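PDB 2XU0: erythrocyte membrane protein 1 from Plasmodium falciparum, which probably binds host-cell surface receptors in rosetting, here represented by its N-terminal segment and first Duffy-binding-like domain. Local coordinates for residues A[385-388]-A[389-392]. The protein carries 10 engineered substitutions. Residues are numbered along the deposited sequence; the frame is centred on the assembly and turned at random.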
# COMPACT_ATOMS: atom_id res chain seq x y z
N VAL A 385 -12.63 -0.86 15.49
CA VAL A 385 -12.80 0.50 15.98
C VAL A 385 -11.62 1.36 15.60
O VAL A 385 -11.81 2.51 15.19
CB VAL A 385 -13.15 0.52 17.49
CG1 VAL A 385 -12.80 1.85 18.15
CG2 VAL A 385 -14.64 0.17 17.69
N LYS A 386 -10.41 0.79 15.68
CA LYS A 386 -9.18 1.47 15.30
C LYS A 386 -9.15 1.70 13.75
O LYS A 386 -8.65 2.73 13.30
CB LYS A 386 -7.99 0.61 15.71
CG LYS A 386 -6.62 1.21 15.44
CD LYS A 386 -5.50 0.25 15.87
CE LYS A 386 -4.17 0.59 15.21
NZ LYS A 386 -3.56 1.85 15.74
N LYS A 387 -9.64 0.70 12.95
CA LYS A 387 -9.63 0.76 11.48
C LYS A 387 -10.65 1.80 11.02
O LYS A 387 -10.34 2.61 10.15
CB LYS A 387 -9.91 -0.63 10.89
CG LYS A 387 -8.72 -1.58 11.02
CD LYS A 387 -7.63 -1.20 10.03
CE LYS A 387 -6.26 -1.57 10.47
NZ LYS A 387 -5.26 -0.97 9.55
N LEU A 388 -11.80 1.87 11.70
CA LEU A 388 -12.80 2.88 11.41
C LEU A 388 -12.20 4.27 11.56
O LEU A 388 -12.49 5.12 10.72
CB LEU A 388 -14.05 2.74 12.32
CG LEU A 388 -15.19 3.80 12.14
CD1 LEU A 388 -15.73 3.84 10.68
CD2 LEU A 388 -16.33 3.59 13.12
N GLU A 389 -11.41 4.52 12.63
CA GLU A 389 -10.83 5.84 12.86
C GLU A 389 -9.83 6.18 11.76
O GLU A 389 -9.90 7.27 11.19
CB GLU A 389 -10.22 5.97 14.27
CG GLU A 389 -9.47 7.28 14.49
CD GLU A 389 -9.11 7.50 15.95
OE1 GLU A 389 -7.91 7.39 16.28
OE2 GLU A 389 -10.03 7.72 16.77
N GLU A 390 -8.94 5.24 11.43
CA GLU A 390 -7.98 5.35 10.34
C GLU A 390 -8.69 5.70 9.04
O GLU A 390 -8.17 6.49 8.26
CB GLU A 390 -7.21 4.03 10.19
CG GLU A 390 -6.22 3.80 11.31
CD GLU A 390 -5.46 2.49 11.23
OE1 GLU A 390 -5.67 1.74 10.26
OE2 GLU A 390 -4.75 2.15 12.20
N PHE A 391 -9.84 5.06 8.80
CA PHE A 391 -10.69 5.26 7.64
C PHE A 391 -11.22 6.71 7.57
O PHE A 391 -11.05 7.36 6.53
CB PHE A 391 -11.88 4.26 7.64
CG PHE A 391 -12.87 4.62 6.56
CD1 PHE A 391 -12.58 4.36 5.21
CD2 PHE A 391 -14.02 5.33 6.86
CE1 PHE A 391 -13.45 4.78 4.20
CE2 PHE A 391 -14.89 5.75 5.85
CZ PHE A 391 -14.59 5.48 4.53
N TYR A 392 -11.81 7.22 8.67
CA TYR A 392 -12.34 8.60 8.66
C TYR A 392 -11.23 9.62 8.46
O TYR A 392 -11.43 10.61 7.75
CB TYR A 392 -13.10 8.94 9.97
CG TYR A 392 -14.45 8.27 10.15
CD1 TYR A 392 -15.38 8.26 9.11
CD2 TYR A 392 -14.86 7.82 11.40
CE1 TYR A 392 -16.67 7.77 9.30
CE2 TYR A 392 -16.14 7.29 11.59
CZ TYR A 392 -17.03 7.26 10.54
OH TYR A 392 -18.26 6.68 10.73
O HOH W 1 -3.22 -0.10 12.01
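The carboxylate of Glu390 is shared by two lysines of the preceding helical turn, each taking one oxygen. Lys387 makes the short salt bridge, its NZ meeting OE1 of Glu390 at 2.8 Å through the syn lone pair, the one on the side of OE2. It gets there because its chain folds at chi2 (-74°), which brings CD and CE alongside the same oxygen. Lys386 instead runs out from the helix with CG anti to the backbone N, and the extended chain carries its CE to 3.4 Å from OE2 of Glu390; the bend at chi4 (71°) then turns NZ of Lys386 to 3.7 Å from that OE2, a long salt bridge. A water donates to OE2 of Glu390 at 2.7 Å and accepts a weak bond from NZ of Lys387, tying both ends of the carboxylate into one network. OE1 of this buried acid thus takes NZ of Lys387 and also NE1 of Trp319, while OE2 takes the water and the long Lys386 bridge, which would be expected to stabilise its charged form.

Farther round the helix, Leu388 meets Tyr392 one turn on. CD1 of Leu388 sits over one face of the phenol ring, 4.0 Å from its centroid and 27° off the normal, a CH-pi contact whose nearest ring atom is CE2 of Tyr392 at 3.6 Å. The same methyl makes a looser apolar contact with CD2 of Phe391 (4.4 Å). The i to i+4 backbone bonds of the helix link residues 389-392 to 385-388.

All this belongs to helix 371-407 in the C-terminal Duffy-binding-like subdomain. Lys387 and Phe391 pack on Trp319 of helix 311-338, whereas Leu388, Phe391 and Tyr392 touch Pro457, at the start of helix 457-460.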